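Local coordinates for protein tRNA delta(2)-isopentenylpyrophosphate transferase (Bacillus halodurans, PDB 3EXA) that probably transfers a dimethylallyl group from dimethylallyl diphosphate onto adenine 37 of tRNAs that read codons beginning with uridine, at residues 48-51 with 52-56; 35-38 with 39-42; 122-125 with 126-130; 272-275 with 276-280. One frame throughout, in Å; residues are numbered along the deposited sequence.

Interaction 1. Residues 48-51 with 52-56; sequences AKIT and AEEMD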
# COMPACT_ATOMS: atom_id res chain seq x y z
N ALA A 48 2.39 -2.76 -37.02
CA ALA A 48 1.97 -1.81 -38.04
C ALA A 48 2.50 -0.43 -37.71
O ALA A 48 1.77 0.57 -37.76
CB ALA A 48 0.44 -1.77 -38.14
N LYS A 49 3.78 -0.38 -37.35
CA LYS A 49 4.45 0.86 -36.98
C LYS A 49 4.44 1.86 -38.13
O LYS A 49 4.67 1.49 -39.29
CB LYS A 49 5.89 0.57 -36.55
CG LYS A 49 6.57 1.71 -35.81
CD LYS A 49 7.86 1.24 -35.14
CE LYS A 49 7.59 0.28 -33.99
NZ LYS A 49 8.84 -0.35 -33.47
N ILE A 50 4.17 3.12 -37.82
CA ILE A 50 4.14 4.16 -38.83
C ILE A 50 5.54 4.39 -39.38
O ILE A 50 6.52 4.38 -38.64
CB ILE A 50 3.61 5.50 -38.27
CG1 ILE A 50 3.68 6.58 -39.35
CG2 ILE A 50 4.44 5.94 -37.07
CD1 ILE A 50 3.02 7.88 -38.98
N THR A 51 5.63 4.62 -40.68
CA THR A 51 6.93 4.86 -41.31
C THR A 51 7.26 6.34 -41.35
O THR A 51 6.38 7.19 -41.22
CB THR A 51 6.94 4.30 -42.74
OG1 THR A 51 5.96 4.99 -43.52
CG2 THR A 51 6.61 2.81 -42.72
N ALA A 52 8.54 6.66 -41.53
CA ALA A 52 8.97 8.05 -41.59
C ALA A 52 8.27 8.74 -42.76
O ALA A 52 7.97 9.94 -42.70
CB ALA A 52 10.48 8.14 -41.74
N GLU A 53 8.01 7.98 -43.82
CA GLU A 53 7.36 8.50 -45.02
C GLU A 53 5.88 8.81 -44.74
O GLU A 53 5.34 9.78 -45.26
CB GLU A 53 7.50 7.48 -46.16
CG GLU A 53 7.34 8.07 -47.55
CD GLU A 53 7.62 7.05 -48.65
OE1 GLU A 53 7.66 7.44 -49.84
OE2 GLU A 53 7.78 5.86 -48.32
N GLU A 54 5.23 7.98 -43.92
CA GLU A 54 3.83 8.22 -43.58
C GLU A 54 3.71 9.45 -42.68
O GLU A 54 2.70 10.14 -42.70
CB GLU A 54 3.23 7.00 -42.86
CG GLU A 54 3.30 5.71 -43.66
CD GLU A 54 2.74 4.52 -42.89
OE1 GLU A 54 1.50 4.37 -42.85
OE2 GLU A 54 3.54 3.75 -42.33
N MSE A 55 4.74 9.71 -41.87
CA MSE A 55 4.74 10.86 -40.98
C MSE A 55 4.76 12.13 -41.81
O MSE A 55 4.27 13.18 -41.40
CB MSE A 55 5.98 10.85 -40.09
CG MSE A 55 6.02 9.69 -39.12
SE MSE A 55 7.56 9.73 -37.95
CE MSE A 55 7.20 8.13 -36.93
N ASP A 56 5.34 12.00 -43.00
CA ASP A 56 5.44 13.10 -43.94
C ASP A 56 5.80 14.40 -43.22
O ASP A 56 5.05 15.37 -43.27
CB ASP A 56 4.12 13.24 -44.69
CG ASP A 56 4.24 14.09 -45.94
OD1 ASP A 56 5.32 14.08 -46.57
OD2 ASP A 56 3.25 14.76 -46.30
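Thr-51 and Glu-54 form a capping box at the start of the short helix 52-55. Thr-51 is the N-cap residue. The side chain of Glu-54 folds back over it. Glu-54 CB packs 3.6 Å from CG1 of Ile-50. Glu-54 CG stays beside its own backbone N (chi1 -58°), and the chain runs out straight from there, which carries the carboxylate back past the start of the helix. At the tip, Glu-54 OE2 accepts from the backbone N of Thr-51 at 2.8 Å. The donor comes from above the carboxylate plane, 39° out of it. A weak bond between Glu-54 OE2 and Thr-51 OG1, and the bond from Glu-54 N to Thr-51 OG1 at 3.1 Å that is the other half of the box, both depend on an OG1 whose place is less sure. Met-55 N adds a backbone bond to Thr-51 O.

Ile-50 and Met-55, a selenomethionine, form an apolar patch beside the cap. Ile-50 touches Thr-17, and both Ile-50 and Met-55 lean on His-60. Ile-50 thus sets the loop after strand 29-33 against Thr-17, in the predicted ATP-binding P-loop. The branches of Ile-50 divide the contact with Met-55: Ile-50 CD1 lies 3.5 Å from Met-55 CG, and Ile-50 CG2 lies 3.5 Å from Met-55 CE.

Interaction 2. Residues 35-38 with 39-42; sequences DSMQ and VYRG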
# COMPACT_ATOMS: atom_id res chain seq x y z
N ASP A 35 -0.57 4.26 -29.11
CA ASP A 35 -0.50 2.81 -29.24
C ASP A 35 0.69 2.22 -28.49
O ASP A 35 1.83 2.28 -28.94
CB ASP A 35 -0.45 2.45 -30.73
CG ASP A 35 -0.33 0.96 -30.97
OD1 ASP A 35 -0.62 0.53 -32.11
OD2 ASP A 35 0.07 0.23 -30.05
N SER A 36 0.40 1.64 -27.33
CA SER A 36 1.40 1.04 -26.46
C SER A 36 2.37 0.07 -27.12
O SER A 36 3.49 -0.11 -26.64
CB SER A 36 0.71 0.33 -25.30
OG SER A 36 -0.16 -0.69 -25.79
N MSE A 37 1.97 -0.56 -28.22
CA MSE A 37 2.86 -1.50 -28.89
C MSE A 37 3.91 -0.80 -29.75
O MSE A 37 4.97 -1.37 -30.01
CB MSE A 37 2.07 -2.49 -29.74
CG MSE A 37 1.40 -3.57 -28.93
SE MSE A 37 2.67 -4.59 -27.84
CE MSE A 37 2.16 -3.93 -26.07
N GLN A 38 3.60 0.42 -30.17
CA GLN A 38 4.51 1.20 -31.00
C GLN A 38 5.78 1.59 -30.25
O GLN A 38 6.74 2.05 -30.86
CB GLN A 38 3.84 2.50 -31.46
CG GLN A 38 2.57 2.32 -32.25
CD GLN A 38 2.82 1.75 -33.62
OE1 GLN A 38 3.32 0.63 -33.75
NE2 GLN A 38 2.49 2.51 -34.65
N VAL A 39 5.79 1.42 -28.93
CA VAL A 39 6.97 1.80 -28.15
C VAL A 39 8.12 0.83 -28.30
O VAL A 39 9.28 1.24 -28.23
CB VAL A 39 6.66 1.95 -26.62
CG1 VAL A 39 5.39 2.78 -26.41
CG2 VAL A 39 6.55 0.58 -25.96
N TYR A 40 7.81 -0.44 -28.53
CA TYR A 40 8.83 -1.48 -28.65
C TYR A 40 9.60 -1.47 -29.97
O TYR A 40 9.03 -1.70 -31.03
CB TYR A 40 8.20 -2.85 -28.44
CG TYR A 40 7.60 -3.03 -27.07
CD1 TYR A 40 8.41 -3.15 -25.94
CD2 TYR A 40 6.22 -3.05 -26.89
CE1 TYR A 40 7.87 -3.28 -24.66
CE2 TYR A 40 5.67 -3.17 -25.62
CZ TYR A 40 6.49 -3.29 -24.52
OH TYR A 40 5.95 -3.42 -23.26
N ARG A 41 10.89 -1.21 -29.89
CA ARG A 41 11.71 -1.19 -31.09
C ARG A 41 12.10 -2.59 -31.55
O ARG A 41 12.30 -3.49 -30.75
CB ARG A 41 12.96 -0.34 -30.88
CG ARG A 41 13.40 -0.24 -29.46
CD ARG A 41 14.34 0.91 -29.31
NE ARG A 41 14.45 1.29 -27.91
CZ ARG A 41 15.17 2.31 -27.47
NH1 ARG A 41 15.85 3.07 -28.32
NH2 ARG A 41 15.20 2.58 -26.17
N GLY A 42 12.19 -2.74 -32.87
CA GLY A 42 12.53 -4.02 -33.47
C GLY A 42 11.28 -4.78 -33.84
O GLY A 42 11.34 -5.84 -34.47
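Met-37, a selenomethionine, and Tyr-40 meet in a Met-aromatic contact across a short turn. Met-37 CE comes to the edge of the ring, near its plane, 3.6 Å from Tyr-40 CE2. Met-37 SE stands 5.0 Å from the centroid of the Tyr-40 ring, oblique to it. The side chain of Met-37 is bent twice beyond CG (chi2 -57°, chi3 109°), which turns its methyl end back to the tyrosine. Val-39 CG2 lies over the centre of one ring face. The same Val-39 CG2 presses on the chain before it, 3.2 Å from Ser-36 O.

Bonds of the turn position this first shell. Tyr-40 N makes a weak bond to Met-37 O at 3.3 Å. Asp-35 closes an Asx turn: Asp-35 OD2 accepts from Met-37 N at 2.8 Å. Gln-38 N bonds Asp-35 O.

Further out, backbone bonds tie Val-39 to Ile-65 and Lys-66, while Met-37 and Tyr-40 both pack on Gln-236. Residues 35-38 are thought to meet the substrate tRNA, by analogy with related enzymes, so the turn probably shapes part of that surface. The far end of the tyrosine is fixed by a hydrogen bond between Tyr-40 OH and Glu-70 O.

Interaction 3. Residues 122-125 with 126-130; sequences DYRH and ELEAF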
# COMPACT_ATOMS: atom_id res chain seq x y z
N ASP A 122 -1.28 4.82 10.60
CA ASP A 122 -1.97 5.36 11.77
C ASP A 122 -3.15 4.51 12.21
O ASP A 122 -3.34 4.29 13.41
CB ASP A 122 -2.45 6.79 11.49
CG ASP A 122 -1.30 7.74 11.17
OD1 ASP A 122 -0.20 7.56 11.74
OD2 ASP A 122 -1.51 8.66 10.37
N TYR A 123 -3.94 4.02 11.26
CA TYR A 123 -5.09 3.19 11.59
C TYR A 123 -4.64 1.90 12.24
O TYR A 123 -5.30 1.38 13.15
CB TYR A 123 -5.90 2.87 10.33
CG TYR A 123 -7.15 2.06 10.59
CD1 TYR A 123 -7.26 0.75 10.14
CD2 TYR A 123 -8.23 2.61 11.28
CE1 TYR A 123 -8.41 0.01 10.37
CE2 TYR A 123 -9.39 1.88 11.52
CZ TYR A 123 -9.48 0.58 11.06
OH TYR A 123 -10.63 -0.15 11.28
N ARG A 124 -3.51 1.37 11.78
CA ARG A 124 -3.00 0.14 12.34
C ARG A 124 -2.61 0.44 13.78
O ARG A 124 -2.88 -0.34 14.69
CB ARG A 124 -1.79 -0.35 11.56
CG ARG A 124 -1.45 -1.81 11.81
CD ARG A 124 -0.02 -1.97 12.28
NE ARG A 124 0.68 -3.03 11.55
CZ ARG A 124 1.07 -2.93 10.29
NH1 ARG A 124 0.84 -1.83 9.59
NH2 ARG A 124 1.70 -3.95 9.71
N HIS A 125 -1.99 1.60 13.98
CA HIS A 125 -1.59 2.04 15.32
C HIS A 125 -2.85 2.14 16.18
O HIS A 125 -2.85 1.78 17.36
CB HIS A 125 -0.90 3.40 15.24
CG HIS A 125 -0.42 3.92 16.56
ND1 HIS A 125 -0.28 5.26 16.83
CD2 HIS A 125 -0.02 3.28 17.69
CE1 HIS A 125 0.18 5.43 18.06
NE2 HIS A 125 0.34 4.24 18.60
N GLU A 126 -3.93 2.65 15.59
CA GLU A 126 -5.20 2.81 16.29
C GLU A 126 -5.76 1.47 16.76
O GLU A 126 -6.25 1.36 17.88
CB GLU A 126 -6.21 3.48 15.36
CG GLU A 126 -7.61 3.65 15.93
CD GLU A 126 -8.55 4.30 14.93
OE1 GLU A 126 -8.20 5.39 14.41
OE2 GLU A 126 -9.63 3.72 14.66
N LEU A 127 -5.68 0.46 15.91
CA LEU A 127 -6.18 -0.86 16.26
C LEU A 127 -5.35 -1.51 17.36
O LEU A 127 -5.89 -2.14 18.27
CB LEU A 127 -6.21 -1.78 15.04
CG LEU A 127 -7.15 -1.33 13.92
CD1 LEU A 127 -7.02 -2.28 12.75
CD2 LEU A 127 -8.58 -1.29 14.44
N GLU A 128 -4.03 -1.35 17.28
CA GLU A 128 -3.17 -1.95 18.29
C GLU A 128 -3.49 -1.33 19.65
O GLU A 128 -3.62 -2.05 20.64
CB GLU A 128 -1.70 -1.77 17.90
CG GLU A 128 -1.37 -2.52 16.61
CD GLU A 128 0.02 -2.26 16.08
OE1 GLU A 128 0.46 -1.09 16.10
OE2 GLU A 128 0.67 -3.22 15.61
N ALA A 129 -3.64 -0.01 19.68
CA ALA A 129 -3.96 0.70 20.91
C ALA A 129 -5.33 0.25 21.41
O ALA A 129 -5.57 0.16 22.61
CB ALA A 129 -3.98 2.21 20.65
N PHE A 130 -6.21 -0.06 20.47
CA PHE A 130 -7.55 -0.51 20.82
C PHE A 130 -7.51 -1.88 21.48
O PHE A 130 -8.13 -2.10 22.53
CB PHE A 130 -8.40 -0.59 19.56
CG PHE A 130 -9.83 -0.94 19.83
CD1 PHE A 130 -10.79 0.05 19.97
CD2 PHE A 130 -10.22 -2.27 19.97
CE1 PHE A 130 -12.11 -0.26 20.26
CE2 PHE A 130 -11.54 -2.60 20.25
CZ PHE A 130 -12.49 -1.60 20.40
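Glu-126 N donates to Asp-122 O at 2.8 Å, the shortest of four i to i+4 backbone bonds between 122-125 and 126-130. Leu-127 N, Glu-128 N and Ala-129 N repeat the pattern with Tyr-123 O, Arg-124 O and His-125 O.

On one side of the helix, Leu-127 lies over a face of the Tyr-123 ring. Leu-127 CG makes a CH-pi contact, 4.2 Å from the Tyr-123 ring centroid and 20° off the ring normal. Leu-127 CD1 approaches Tyr-123 CE1 at 3.6 Å. Tyr-123 has its CG opposite the backbone N (chi1 -178°), which sends the ring outward, leaning toward the next turn, where Leu-127 meets its face. The carboxylate of Glu-126 also nears the ring, with Glu-126 OE2 3.6 Å from Tyr-123 CE2 and the two planes 72° apart.

The side chains of Arg-124 and Glu-128 cross at an angle. Glu-128 OE2 comes near Arg-124 CD, though the position of this OE2 is less sure. Their charged ends do not form a salt bridge with each other. Glu-128 pairs instead with Arg-160, and Arg-124 NH2 bonds Gly-115 O of the second subunit.

Leu-127 also packs on Leu-166 of helix 159-171. Arg-124 thus reaches the second subunit, while the contact as a whole is i to i+3 and i to i+4 packing along an alpha-helix, here helix 121-133, which packs on helix 159-171 in the helical part far from the chain's centre.

Interaction 4. Residues 272-275 with 276-280; sequences KRQL and TWFRN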
# COMPACT_ATOMS: atom_id res chain seq x y z
N LYS A 272 -13.40 -4.75 -32.90
CA LYS A 272 -14.78 -4.64 -32.41
C LYS A 272 -14.81 -4.17 -30.95
O LYS A 272 -15.71 -3.45 -30.55
CB LYS A 272 -15.47 -6.01 -32.53
CG LYS A 272 -16.92 -6.05 -32.05
CD LYS A 272 -17.39 -7.50 -31.93
CE LYS A 272 -16.57 -8.25 -30.87
NZ LYS A 272 -16.85 -9.72 -30.78
N ARG A 273 -13.81 -4.58 -30.17
CA ARG A 273 -13.74 -4.18 -28.78
C ARG A 273 -13.26 -2.75 -28.63
O ARG A 273 -13.70 -2.03 -27.74
CB ARG A 273 -12.83 -5.12 -27.99
CG ARG A 273 -13.61 -6.11 -27.15
CD ARG A 273 -12.87 -7.40 -26.91
NE ARG A 273 -13.74 -8.34 -26.22
CZ ARG A 273 -14.93 -8.72 -26.66
NH1 ARG A 273 -15.67 -9.58 -25.96
NH2 ARG A 273 -15.39 -8.26 -27.82
N GLN A 274 -12.36 -2.33 -29.51
CA GLN A 274 -11.85 -0.97 -29.43
C GLN A 274 -12.95 0.03 -29.80
O GLN A 274 -13.04 1.11 -29.21
CB GLN A 274 -10.64 -0.81 -30.35
CG GLN A 274 -9.38 -1.44 -29.76
CD GLN A 274 -8.75 -0.56 -28.69
OE1 GLN A 274 -8.19 0.50 -29.00
NE2 GLN A 274 -8.83 -0.99 -27.43
N LEU A 275 -13.78 -0.34 -30.76
CA LEU A 275 -14.89 0.50 -31.21
C LEU A 275 -15.93 0.62 -30.10
O LEU A 275 -16.43 1.71 -29.81
CB LEU A 275 -15.53 -0.09 -32.46
CG LEU A 275 -15.11 0.54 -33.80
CD1 LEU A 275 -15.40 -0.41 -34.95
CD2 LEU A 275 -15.88 1.85 -33.97
N THR A 276 -16.24 -0.50 -29.46
CA THR A 276 -17.21 -0.51 -28.38
C THR A 276 -16.76 0.42 -27.26
O THR A 276 -17.54 1.22 -26.75
CB THR A 276 -17.42 -1.94 -27.85
OG1 THR A 276 -18.28 -2.66 -28.75
CG2 THR A 276 -18.06 -1.92 -26.46
N TRP A 277 -15.49 0.33 -26.90
CA TRP A 277 -14.99 1.19 -25.85
C TRP A 277 -15.12 2.66 -26.20
O TRP A 277 -15.62 3.43 -25.38
CB TRP A 277 -13.53 0.88 -25.57
CG TRP A 277 -12.99 1.68 -24.44
CD1 TRP A 277 -11.78 2.29 -24.39
CD2 TRP A 277 -13.62 1.92 -23.18
NE1 TRP A 277 -11.61 2.91 -23.18
CE2 TRP A 277 -12.73 2.71 -22.41
CE3 TRP A 277 -14.86 1.56 -22.62
CZ2 TRP A 277 -13.03 3.12 -21.11
CZ3 TRP A 277 -15.16 1.98 -21.32
CH2 TRP A 277 -14.25 2.76 -20.58
N PHE A 278 -14.70 3.08 -27.39
CA PHE A 278 -14.81 4.49 -27.74
C PHE A 278 -16.23 4.96 -27.99
O PHE A 278 -16.57 6.11 -27.70
CB PHE A 278 -13.92 4.81 -28.95
CG PHE A 278 -12.46 4.74 -28.63
CD1 PHE A 278 -11.62 3.89 -29.34
CD2 PHE A 278 -11.94 5.48 -27.57
CE1 PHE A 278 -10.28 3.77 -28.98
CE2 PHE A 278 -10.60 5.36 -27.20
CZ PHE A 278 -9.76 4.50 -27.91
N ARG A 279 -17.07 4.07 -28.52
CA ARG A 279 -18.47 4.39 -28.77
C ARG A 279 -19.13 4.68 -27.43
O ARG A 279 -20.13 5.41 -27.36
CB ARG A 279 -19.19 3.21 -29.44
CG ARG A 279 -19.07 3.17 -30.94
CD ARG A 279 -19.76 4.37 -31.56
NE ARG A 279 -19.78 4.34 -33.02
CZ ARG A 279 -20.45 5.22 -33.77
NH1 ARG A 279 -21.15 6.19 -33.20
NH2 ARG A 279 -20.41 5.13 -35.09
N ASN A 280 -18.57 4.12 -26.38
CA ASN A 280 -19.10 4.30 -25.03
C ASN A 280 -18.56 5.57 -24.39
O ASN A 280 -18.94 5.90 -23.26
CB ASN A 280 -18.74 3.09 -24.16
CG ASN A 280 -19.83 2.74 -23.18
OD1 ASN A 280 -19.62 1.96 -22.25
ND2 ASN A 280 -21.01 3.30 -23.39
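Residues 272-275 and 276-279 are consecutive turns at the end of helix 256-279. Backbone bonds run from Thr-276 N to Lys-272 O, Trp-277 N to Arg-273 O and Phe-278 N to Gln-274 O. The shortest is Arg-279 N to Leu-275 O at 2.8 Å. Asn-280 leaves the helix, and its N makes weak bonds back to Thr-276 O and Trp-277 O.

Lys-272 O is met twice by the same residue. Thr-276 OG1, held beside its own backbone N (chi1 -78°), makes a weak second bond to Lys-272 O at 3.2 Å. Phe-278 projects outward and tilts back, with its CD1 3.1 Å from Gln-274 O. The side chains of Gln-274 and Phe-278 then run side by side in the same direction. Their amide and ring planes are nearly perpendicular, 85° apart. Arg-279 begins against the preceding turn: its CB and CG are each 3.2 Å from Leu-275 O. Beyond that, its guanidinium makes a cation-pi contact with Trp-286.

Leu-275 packs on Pro-11 and on Leu-204, and Phe-278 on Val-105 and Met-194. Gln-274 touches Thr-101. This is the C-terminal turn of an alpha-helix packed against the predicted P-loop and strand 191-198. By similarity, residues 272-279 interact with the substrate tRNA.

In the fold
Interactions 1 and 2 lie in one loop region after strand 29-33, and they touch: Lys-49 NZ is 2.8 Å from Tyr-40 O, a probable hydrogen bond. Lys-49 NZ also forms salt bridges with Asp-64 and Asp-44. Interaction 4 is separate from both. Its nearest atoms are about 8 Å from interaction 2 and about 13 Å from interaction 1. All three come near the predicted P-loop: Ile-50 touches Thr-17, Gln-38 lies about 6 Å from it between side chains, and Leu-275 reaches Pro-11. Interactions 2 and 4 both approach Thr-101, a probable tRNA contact. Interaction 3 is remote, with its centre about 46 Å from that of interaction 4, yet both touch the second subunit.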